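Local coordinates for protein beta-1,3-glucanosyltransferase (Rhizomucor miehei CAU432, PDB 4WTP) that belongs to glycosyl hydrolase family 17 and folds into a single barrel of eight parallel strands surrounded by helices, at residues L82-T87 and A118-S123; F72-C77 and M110-N115; N198-L203 and L251-Q256; A187-E192 and N244-D249. All blocks are in the same frame, centred on the assembly; numbering follows the deposited sequence.

Contact 1. Residues L82-T87 and A118-S123; sequences LALAAT and ANNDVS
Leu-84 packs against Asn-120, Asp-121 and Val-122 where helix 79-90 meets the loop that follows helix 104-119, in the outer layer of a TIM-type (beta/alpha)8 barrel. It is the one residue of 82-87 that touches 118-123, which makes the contact narrow. Before it, Leu-82 packs on helix 52-62 and Ala-83 on Ile-94 of strand 93-98. At Leu-84 the backbones approach to 7.2 Å, measured from its CA to Val-122 CA. With CG anti to the carbonyl carbon (chi1 -76°), both methyls of Leu-84 are delivered to the turn: CD1 lies 4.0 Å from Asn-120 CB, and CD2 meets Asp-121 O at 3.8 Å. A looser apolar approach brings Leu-84 CD1 to 4.5 Å from Val-122 CG1. The carbonyl oxygen of Asp-121, touched by the methyl, takes its hydrogen bond from Gln-88 NE2, and Asn-120 ND2 bonds Ser-81 OG, so polar links flank the apolar one. Further along, Thr-87 OG1 bonds to Ala-83 O at 2.7 Å and is also hydrogen-bonded to Asn-124 ND2, tying the helix to the residue just past the turn. The turn has its own brace, an Asx turn: Asp-121 OD1 takes Ser-123 N (3.0 Å) from above the carboxylate plane, and Ser-123 OG reaches the same oxygen from the same face, also at 3.0 Å.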
# COMPACT_ATOMS: atom_id res chain seq x y z
N LEU A 82 14.43 8.80 3.43
CA LEU A 82 13.71 9.83 4.21
C LEU A 82 12.64 9.25 5.14
O LEU A 82 12.56 9.60 6.33
CB LEU A 82 13.08 10.87 3.29
CG LEU A 82 13.86 12.18 3.09
CD1 LEU A 82 15.31 11.92 2.71
CD2 LEU A 82 13.16 13.06 2.07
N ALA A 83 11.84 8.31 4.60
CA ALA A 83 10.76 7.71 5.40
C ALA A 83 11.27 6.82 6.54
O ALA A 83 10.68 6.77 7.62
CB ALA A 83 9.82 6.96 4.48
N LEU A 84 12.41 6.15 6.29
CA LEU A 84 13.07 5.37 7.35
C LEU A 84 13.47 6.29 8.53
O LEU A 84 13.22 5.97 9.68
CB LEU A 84 14.29 4.60 6.79
CG LEU A 84 13.94 3.35 5.98
CD1 LEU A 84 15.09 2.92 5.06
CD2 LEU A 84 13.53 2.21 6.92
N ALA A 85 14.03 7.44 8.22
CA ALA A 85 14.43 8.38 9.28
C ALA A 85 13.23 9.00 10.02
O ALA A 85 13.21 9.06 11.25
CB ALA A 85 15.35 9.44 8.72
N ALA A 86 12.19 9.36 9.26
CA ALA A 86 10.99 9.96 9.87
C ALA A 86 10.26 8.96 10.76
O ALA A 86 9.94 9.27 11.91
CB ALA A 86 10.10 10.50 8.78
N THR A 87 10.02 7.74 10.23
CA THR A 87 9.35 6.71 11.01
C THR A 87 10.18 6.37 12.27
O THR A 87 9.64 6.22 13.36
CB THR A 87 9.02 5.43 10.20
OG1 THR A 87 10.19 4.96 9.50
CG2 THR A 87 7.87 5.71 9.21
N ALA A 118 23.12 -0.49 2.82
CA ALA A 118 24.47 -0.02 3.21
C ALA A 118 24.40 1.25 4.04
O ALA A 118 25.31 1.55 4.82
CB ALA A 118 25.32 0.20 1.97
N ASN A 119 23.37 2.05 3.81
CA ASN A 119 23.35 3.42 4.29
C ASN A 119 22.37 3.73 5.43
O ASN A 119 22.45 4.80 6.03
CB ASN A 119 23.00 4.40 3.15
CG ASN A 119 23.94 4.31 1.94
OD1 ASN A 119 25.10 3.94 2.06
ND2 ASN A 119 23.44 4.73 0.78
N ASN A 120 21.44 2.80 5.67
CA ASN A 120 20.33 3.00 6.59
C ASN A 120 20.11 1.87 7.55
O ASN A 120 20.31 0.69 7.24
CB ASN A 120 19.03 3.20 5.78
CG ASN A 120 19.06 4.42 4.88
OD1 ASN A 120 19.51 4.33 3.74
ND2 ASN A 120 18.61 5.56 5.38
N ASP A 121 19.62 2.25 8.72
CA ASP A 121 19.00 1.31 9.63
C ASP A 121 17.69 0.81 8.98
O ASP A 121 16.88 1.63 8.52
CB ASP A 121 18.71 2.07 10.92
CG ASP A 121 18.10 1.20 12.00
OD1 ASP A 121 17.97 -0.01 11.84
OD2 ASP A 121 17.83 1.78 13.08
N VAL A 122 17.49 -0.50 8.94
CA VAL A 122 16.25 -1.06 8.34
C VAL A 122 15.48 -1.89 9.37
O VAL A 122 14.65 -2.76 9.03
CB VAL A 122 16.50 -1.91 7.07
CG1 VAL A 122 16.96 -1.02 5.95
CG2 VAL A 122 17.49 -3.04 7.34
N SER A 123 15.75 -1.63 10.65
CA SER A 123 15.20 -2.49 11.70
C SER A 123 13.69 -2.34 11.89
O SER A 123 13.07 -3.21 12.49
CB SER A 123 15.93 -2.24 13.00
OG SER A 123 15.69 -0.95 13.53

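Contact 2. Residues F72-C77 and M110-N115; sequences FALSVC and MNALKN
Leu-74 and Ser-75 lean on one face of helix 104-119 through Ala-112 and Leu-113, with no hydrogen bond between 72-77 and 110-115. Ser-75 CA and Ala-112 CA are 5.8 Å apart, consistent with a small side chain at the nearest point. Packing is most extensive on the buried side. There Leu-74 CB rests 3.9 Å from Ala-112 CB, while Leu-74 CD1 lies 3.7 Å from Leu-113 CB and equally near the backbone N of Leu-113. The two leucines cross at a slant, and Leu-113 turns its branch anti to its own N (chi1 176°), leaving its CB as the surface that Leu-74 CD1 touches. Around this buried pair, Leu-113 packs on Val-152 and Val-156 of helix 142-156, and Leu-74 on Ile-116. The other side is less enclosed: where Leu-74 and Leu-113 are buried, Ser-75 is partly exposed and has a single touch, its CB 4.0 Å from Ala-112 CB. The serine hydroxyl bonds Glu-109 OE2, while Glu-109 OE1 bonds Leu-74 N, so a single carboxylate from the preceding helical turn grips the loop twice. Farther on, Cys-77 is joined to Cys-49 by a disulfide. Taken together, this is a beta-alpha loop of a (beta/alpha)8 barrel, following strand 68-71 and packed on the helix of the next beta-alpha unit.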
# COMPACT_ATOMS: atom_id res chain seq x y z
N PHE A 72 5.93 3.70 -1.93
CA PHE A 72 5.78 2.98 -3.19
C PHE A 72 7.04 2.72 -4.02
O PHE A 72 7.06 1.81 -4.84
CB PHE A 72 4.70 3.63 -4.08
CG PHE A 72 3.29 3.40 -3.57
CD1 PHE A 72 2.61 2.25 -3.91
CD2 PHE A 72 2.70 4.31 -2.71
CE1 PHE A 72 1.32 2.02 -3.42
CE2 PHE A 72 1.41 4.10 -2.22
CZ PHE A 72 0.73 2.96 -2.58
N ALA A 73 8.09 3.51 -3.76
CA ALA A 73 9.31 3.42 -4.56
C ALA A 73 10.52 3.61 -3.65
O ALA A 73 10.41 4.26 -2.62
CB ALA A 73 9.33 4.45 -5.70
N LEU A 74 11.67 3.05 -4.04
CA LEU A 74 12.89 3.25 -3.26
C LEU A 74 13.62 4.50 -3.72
O LEU A 74 13.89 5.35 -2.89
CB LEU A 74 13.83 2.05 -3.38
CG LEU A 74 13.29 0.71 -2.87
CD1 LEU A 74 14.33 -0.37 -3.12
CD2 LEU A 74 12.89 0.74 -1.40
N SER A 75 13.90 4.60 -5.03
CA SER A 75 14.76 5.66 -5.54
C SER A 75 14.05 7.00 -5.74
O SER A 75 14.63 8.06 -5.51
CB SER A 75 15.47 5.20 -6.81
OG SER A 75 14.56 4.72 -7.80
N VAL A 76 12.81 6.96 -6.20
CA VAL A 76 12.04 8.18 -6.45
C VAL A 76 11.99 9.11 -5.22
O VAL A 76 11.50 8.72 -4.16
CB VAL A 76 10.60 7.84 -6.88
CG1 VAL A 76 9.79 9.11 -7.00
CG2 VAL A 76 10.58 7.06 -8.19
N CYS A 77 12.52 10.32 -5.37
CA CYS A 77 12.56 11.33 -4.29
C CYS A 77 13.42 10.97 -3.08
O CYS A 77 13.31 11.58 -2.02
CB CYS A 77 11.13 11.72 -3.79
SG CYS A 77 10.11 13.02 -4.58
N MET A 110 16.93 -2.39 -7.63
CA MET A 110 17.80 -3.31 -6.90
C MET A 110 19.04 -2.63 -6.32
O MET A 110 19.44 -2.87 -5.16
CB MET A 110 18.20 -4.45 -7.81
CG MET A 110 19.12 -5.47 -7.18
SD MET A 110 19.45 -6.95 -8.18
CE MET A 110 20.95 -6.50 -9.05
N ASN A 111 19.66 -1.77 -7.12
CA ASN A 111 20.78 -0.96 -6.64
C ASN A 111 20.36 0.00 -5.54
O ASN A 111 21.11 0.23 -4.56
CB ASN A 111 21.43 -0.19 -7.80
CG ASN A 111 22.08 -1.11 -8.81
OD1 ASN A 111 22.62 -2.16 -8.46
ND2 ASN A 111 22.05 -0.71 -10.08
N ALA A 112 19.19 0.61 -5.67
CA ALA A 112 18.68 1.50 -4.63
C ALA A 112 18.50 0.74 -3.32
O ALA A 112 18.81 1.27 -2.24
CB ALA A 112 17.34 2.10 -5.04
N LEU A 113 18.05 -0.51 -3.42
CA LEU A 113 17.86 -1.35 -2.26
C LEU A 113 19.24 -1.62 -1.63
O LEU A 113 19.39 -1.53 -0.41
CB LEU A 113 17.21 -2.66 -2.68
CG LEU A 113 17.05 -3.67 -1.53
CD1 LEU A 113 16.26 -3.13 -0.34
CD2 LEU A 113 16.41 -4.95 -2.02
N LYS A 114 20.22 -2.00 -2.45
CA LYS A 114 21.58 -2.23 -1.95
C LYS A 114 22.09 -0.99 -1.21
O LYS A 114 22.72 -1.13 -0.17
CB LYS A 114 22.52 -2.65 -3.09
CG LYS A 114 22.29 -4.08 -3.55
CD LYS A 114 23.08 -4.44 -4.80
CE LYS A 114 22.79 -5.87 -5.22
NZ LYS A 114 23.37 -6.17 -6.56
N ASN A 115 21.84 0.18 -1.76
CA ASN A 115 22.24 1.43 -1.10
C ASN A 115 21.58 1.64 0.25
O ASN A 115 22.23 2.01 1.22
CB ASN A 115 21.93 2.65 -1.97
CG ASN A 115 22.87 2.78 -3.16
OD1 ASN A 115 23.96 2.21 -3.18
ND2 ASN A 115 22.43 3.52 -4.17

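Contact 3. Residues N198-L203 and L251-Q256; sequences NAADTL and LCRVKQ. With EDO (1,2-ethanediol), chain B.
Two helices, 196-212 and 240-256, come nearest within these segments at Ala-200 and Arg-253, whose CA atoms are 7.4 Å apart. The short methyl of Ala-200 faces the start of the arginine side chain, its CB 4.4 Å from Arg-253 CG. Farther out, Asp-201 and Arg-253 form a salt bridge, OD1 to NH2 at 3.4 Å. As a hydrogen bond it is weak, being long and bent to 128° at the hydrogen. The carboxylate and guanidinium planes stand 52° apart, and OD1 approaches the guanidinium obliquely. A water spans the same pair, accepting from Arg-253 NE at 3.1 Å and donating weakly to Asp-201 OD1. These helices follow consecutive strands, 182-186 and 219-223, of the (beta/alpha)8 barrel, so the pair bridges neighbours in its outer layer. Arg-253 is better fixed from its own helix. A bend at chi2 swings the guanidinium to where NH1 donates to Gln-256 OE1 at 2.9 Å; the bond is fairly straight (154°), lies in the guanidinium plane and meets a lone pair of the amide oxygen. Elsewhere on this helix Cys-252 is disulfide-bonded to Cys-298, and Lys-255 NZ binds both the terminal Cys-298 OXT and a 1,2-ethanediol, probably from the crystallisation liquor, at 2.8 Å from its O2.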
# COMPACT_ATOMS: atom_id res chain seq x y z
N ASN A 198 -22.17 -2.97 -1.16
CA ASN A 198 -21.59 -4.26 -1.48
C ASN A 198 -20.04 -4.23 -1.57
O ASN A 198 -19.43 -5.24 -1.81
CB ASN A 198 -22.14 -4.78 -2.84
CG ASN A 198 -23.67 -4.71 -2.97
OD1 ASN A 198 -24.38 -4.49 -2.01
ND2 ASN A 198 -24.16 -4.89 -4.19
N ALA A 199 -19.42 -3.07 -1.38
CA ALA A 199 -18.02 -2.92 -1.75
C ALA A 199 -17.06 -3.69 -0.83
O ALA A 199 -16.17 -4.42 -1.33
CB ALA A 199 -17.68 -1.46 -1.81
N ALA A 200 -17.22 -3.57 0.49
CA ALA A 200 -16.34 -4.29 1.40
C ALA A 200 -16.54 -5.79 1.28
O ALA A 200 -15.58 -6.57 1.44
CB ALA A 200 -16.56 -3.83 2.81
N ASP A 201 -17.78 -6.19 1.01
CA ASP A 201 -18.02 -7.63 0.87
C ASP A 201 -17.28 -8.15 -0.38
O ASP A 201 -16.67 -9.24 -0.33
CB ASP A 201 -19.52 -7.90 0.82
CG ASP A 201 -20.22 -7.58 2.16
OD1 ASP A 201 -19.59 -7.60 3.24
OD2 ASP A 201 -21.43 -7.29 2.11
N THR A 202 -17.32 -7.41 -1.50
CA THR A 202 -16.60 -7.79 -2.74
C THR A 202 -15.10 -7.81 -2.46
O THR A 202 -14.41 -8.69 -2.98
CB THR A 202 -16.89 -6.76 -3.85
OG1 THR A 202 -18.28 -6.83 -4.19
CG2 THR A 202 -16.07 -7.01 -5.11
N LEU A 203 -14.58 -6.86 -1.68
CA LEU A 203 -13.17 -6.86 -1.33
C LEU A 203 -12.81 -8.20 -0.68
O LEU A 203 -11.80 -8.80 -0.99
CB LEU A 203 -12.89 -5.73 -0.33
CG LEU A 203 -11.44 -5.69 0.17
CD1 LEU A 203 -10.54 -5.18 -0.95
CD2 LEU A 203 -11.32 -4.78 1.37
N LEU A 251 -12.36 -1.69 7.54
CA LEU A 251 -11.65 -1.82 8.82
C LEU A 251 -12.32 -2.88 9.68
O LEU A 251 -11.65 -3.67 10.34
CB LEU A 251 -11.57 -0.48 9.57
CG LEU A 251 -10.59 0.52 8.95
CD1 LEU A 251 -10.66 1.79 9.76
CD2 LEU A 251 -9.17 -0.00 8.93
N CYS A 252 -13.65 -2.91 9.66
CA CYS A 252 -14.38 -3.94 10.39
C CYS A 252 -14.08 -5.35 9.87
O CYS A 252 -13.72 -6.26 10.65
CB CYS A 252 -15.88 -3.68 10.33
SG CYS A 252 -16.90 -5.04 10.93
N ARG A 253 -14.23 -5.55 8.57
CA ARG A 253 -14.03 -6.88 7.98
C ARG A 253 -12.63 -7.42 8.19
O ARG A 253 -12.48 -8.60 8.50
CB ARG A 253 -14.39 -6.85 6.51
CG ARG A 253 -15.84 -6.57 6.17
CD ARG A 253 -16.83 -7.40 6.99
NE ARG A 253 -18.20 -7.34 6.49
CZ ARG A 253 -19.22 -8.03 7.01
NH1 ARG A 253 -19.02 -8.83 8.06
NH2 ARG A 253 -20.43 -7.93 6.48
N VAL A 254 -11.60 -6.59 8.05
CA VAL A 254 -10.24 -7.09 8.23
C VAL A 254 -9.97 -7.38 9.71
O VAL A 254 -9.15 -8.23 10.05
CB VAL A 254 -9.13 -6.19 7.60
CG1 VAL A 254 -9.37 -6.05 6.11
CG2 VAL A 254 -9.00 -4.84 8.31
N LYS A 255 -10.65 -6.66 10.61
CA LYS A 255 -10.54 -6.95 12.04
C LYS A 255 -11.20 -8.31 12.33
O LYS A 255 -10.62 -9.13 13.05
CB LYS A 255 -11.19 -5.82 12.86
CG LYS A 255 -10.98 -6.03 14.34
CD LYS A 255 -11.82 -5.08 15.16
CE LYS A 255 -11.37 -3.65 14.98
NZ LYS A 255 -12.04 -2.76 15.95
N GLN A 256 -12.37 -8.55 11.76
CA GLN A 256 -13.08 -9.80 11.99
C GLN A 256 -12.28 -11.00 11.55
O GLN A 256 -12.30 -12.04 12.20
CB GLN A 256 -14.44 -9.79 11.27
CG GLN A 256 -15.47 -8.85 11.89
CD GLN A 256 -16.79 -8.90 11.16
OE1 GLN A 256 -16.82 -9.20 9.97
NE2 GLN A 256 -17.89 -8.64 11.86
C1 EDO B . -11.02 1.85 15.42
O1 EDO B . -12.41 1.84 15.72
C2 EDO B . -10.34 0.76 16.23
O2 EDO B . -10.38 -0.49 15.53
O HOH W 1 -19.41 -4.82 5.16

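Contact 4. Residues A187-E192 and N244-D249; sequences AFPYWE and NKYLHD
Tyr-246 bridges from helix 240-256 to Pro-189, and this one pair makes nearly all of the buried contact between 244-249 and 187-192. The residues before it work along other lines. Asn-244 OD1 accepts from Thr-293 N, and His-248 NE2, one turn on, bonds Thr-293 O, so the helix is linked twice to a later loop. Lys-245 NZ reaches Asp-249 OD2 at 2.7 Å, a salt bridge within the helix that uses the syn lone pair of the carboxylate. Tyr-246 extends its ring away from its helix axis toward the loop 187-192, with CG anti to the backbone N (chi1 -169°), which carries the hydroxyl to the proline. There Tyr-246 OH stands 3.4 Å from Pro-189 CD and 3.8 Å from Pro-189 CG, while Pro-189 CD is 4.4 Å from Tyr-246 CZ; the side chains cross at about a right angle, and the proline approaches the phenol obliquely. Ala-187 O is 4.5 Å from Tyr-246 OH, too far for a direct bond, but Thr-224 OG1 hydrogen-bonds to both, so the buried phenol oxygen has a polar partner. Further along, His-248 lays one ring face over Asn-244 O, which sits 3.1 Å above its plane toward the rim. Ala-199 of helix 196-212, Tyr-263 of strand 262-263 and Trp-226 touch the Tyr-246 side chain. The contact lies beside helices 196-212 and 240-256, where the loop after barrel strand 182-186 leads to helix 196-212.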
# COMPACT_ATOMS: atom_id res chain seq x y z
N ALA A 187 -6.92 -4.10 -4.41
CA ALA A 187 -8.27 -4.28 -4.97
C ALA A 187 -9.09 -3.05 -4.68
O ALA A 187 -9.15 -2.61 -3.52
CB ALA A 187 -8.94 -5.52 -4.37
N PHE A 188 -9.78 -2.55 -5.69
CA PHE A 188 -10.68 -1.42 -5.54
C PHE A 188 -12.02 -1.72 -6.17
O PHE A 188 -12.21 -1.49 -7.38
CB PHE A 188 -10.11 -0.19 -6.22
CG PHE A 188 -8.87 0.37 -5.54
CD1 PHE A 188 -7.61 -0.16 -5.85
CD2 PHE A 188 -8.97 1.44 -4.64
CE1 PHE A 188 -6.47 0.34 -5.24
CE2 PHE A 188 -7.82 1.96 -4.04
CZ PHE A 188 -6.58 1.40 -4.34
N PRO A 189 -12.99 -2.17 -5.36
CA PRO A 189 -14.35 -2.33 -5.86
C PRO A 189 -14.90 -1.08 -6.59
O PRO A 189 -15.71 -1.22 -7.52
CB PRO A 189 -15.13 -2.68 -4.60
CG PRO A 189 -14.14 -3.51 -3.81
CD PRO A 189 -12.82 -2.82 -4.03
N TYR A 190 -14.50 0.11 -6.17
CA TYR A 190 -14.89 1.32 -6.84
C TYR A 190 -14.63 1.25 -8.34
O TYR A 190 -15.46 1.64 -9.18
CB TYR A 190 -14.13 2.52 -6.25
CG TYR A 190 -14.54 3.79 -6.93
CD1 TYR A 190 -15.66 4.50 -6.47
CD2 TYR A 190 -13.87 4.29 -8.05
CE1 TYR A 190 -16.10 5.65 -7.12
CE2 TYR A 190 -14.31 5.43 -8.69
CZ TYR A 190 -15.42 6.12 -8.22
OH TYR A 190 -15.85 7.25 -8.87
N TRP A 191 -13.44 0.78 -8.70
CA TRP A 191 -13.08 0.71 -10.11
C TRP A 191 -13.72 -0.47 -10.86
O TRP A 191 -13.57 -0.59 -12.09
CB TRP A 191 -11.55 0.65 -10.25
CG TRP A 191 -10.84 1.89 -9.82
CD1 TRP A 191 -9.86 2.02 -8.84
CD2 TRP A 191 -11.03 3.22 -10.36
NE1 TRP A 191 -9.44 3.32 -8.75
CE2 TRP A 191 -10.10 4.09 -9.65
CE3 TRP A 191 -11.82 3.74 -11.35
CZ2 TRP A 191 -10.01 5.43 -9.94
CZ3 TRP A 191 -11.74 5.10 -11.62
CH2 TRP A 191 -10.85 5.93 -10.94
N GLU A 192 -14.46 -1.29 -10.13
CA GLU A 192 -15.23 -2.40 -10.66
C GLU A 192 -16.71 -2.01 -10.76
O GLU A 192 -17.55 -2.81 -11.19
CB GLU A 192 -15.05 -3.65 -9.80
CG GLU A 192 -13.59 -4.05 -9.55
CD GLU A 192 -13.46 -4.99 -8.34
OE1 GLU A 192 -14.28 -5.93 -8.23
OE2 GLU A 192 -12.56 -4.81 -7.47
N ASN A 244 -16.52 7.31 3.92
CA ASN A 244 -16.68 7.01 5.35
C ASN A 244 -17.22 5.60 5.58
O ASN A 244 -16.69 4.86 6.39
CB ASN A 244 -17.62 8.06 5.97
CG ASN A 244 -17.56 8.06 7.49
OD1 ASN A 244 -16.49 8.07 8.07
ND2 ASN A 244 -18.72 8.06 8.11
N LYS A 245 -18.26 5.24 4.83
CA LYS A 245 -18.83 3.90 4.93
C LYS A 245 -17.81 2.82 4.54
O LYS A 245 -17.67 1.80 5.24
CB LYS A 245 -20.10 3.79 4.10
CG LYS A 245 -20.63 2.37 4.04
CD LYS A 245 -22.03 2.29 3.46
CE LYS A 245 -22.47 0.84 3.28
NZ LYS A 245 -22.25 -0.07 4.44
N TYR A 246 -17.10 3.04 3.43
CA TYR A 246 -16.14 2.05 2.95
C TYR A 246 -15.03 1.86 3.97
O TYR A 246 -14.66 0.75 4.32
CB TYR A 246 -15.53 2.47 1.60
CG TYR A 246 -14.74 1.35 0.96
CD1 TYR A 246 -15.39 0.20 0.52
CD2 TYR A 246 -13.36 1.41 0.83
CE1 TYR A 246 -14.69 -0.84 -0.09
CE2 TYR A 246 -12.63 0.38 0.22
CZ TYR A 246 -13.31 -0.75 -0.21
OH TYR A 246 -12.64 -1.79 -0.81
N LEU A 247 -14.52 2.98 4.50
CA LEU A 247 -13.48 2.94 5.53
C LEU A 247 -13.97 2.11 6.74
O LEU A 247 -13.27 1.20 7.21
CB LEU A 247 -13.17 4.38 5.96
CG LEU A 247 -12.17 4.51 7.09
CD1 LEU A 247 -10.81 3.94 6.70
CD2 LEU A 247 -12.08 5.97 7.51
N HIS A 248 -15.16 2.45 7.25
CA HIS A 248 -15.67 1.72 8.41
C HIS A 248 -15.83 0.25 8.11
O HIS A 248 -15.45 -0.59 8.94
CB HIS A 248 -17.02 2.28 8.82
CG HIS A 248 -16.96 3.69 9.37
ND1 HIS A 248 -18.04 4.33 9.88
CD2 HIS A 248 -15.91 4.57 9.47
CE1 HIS A 248 -17.69 5.56 10.27
NE2 HIS A 248 -16.38 5.70 10.04
N ASP A 249 -16.40 -0.08 6.95
CA ASP A 249 -16.70 -1.48 6.63
C ASP A 249 -15.44 -2.29 6.42
O ASP A 249 -15.35 -3.41 6.91
CB ASP A 249 -17.56 -1.60 5.37
CG ASP A 249 -18.95 -1.07 5.54
OD1 ASP A 249 -19.38 -0.81 6.69
OD2 ASP A 249 -19.65 -0.92 4.51

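The four contacts form two pairs on opposite sides of the chain's centre. Contacts 1 and 2 share helix 104-119, with centres about 12 Å apart; contacts 3 and 4 share helix 240-256 and lie closer, about 8 Å between centres, touching where Ala-200 packs on Asp-249. Between the pairs the centres are about 30 to 33 Å apart, with no direct touch. Along the chain the segments alternate within each pair, and the first pair closes before the second opens. Each pair lies in its own arc of the eight-stranded barrel, the earlier around strands 68-71 to 125-132, the later around 182-186 and 219-223.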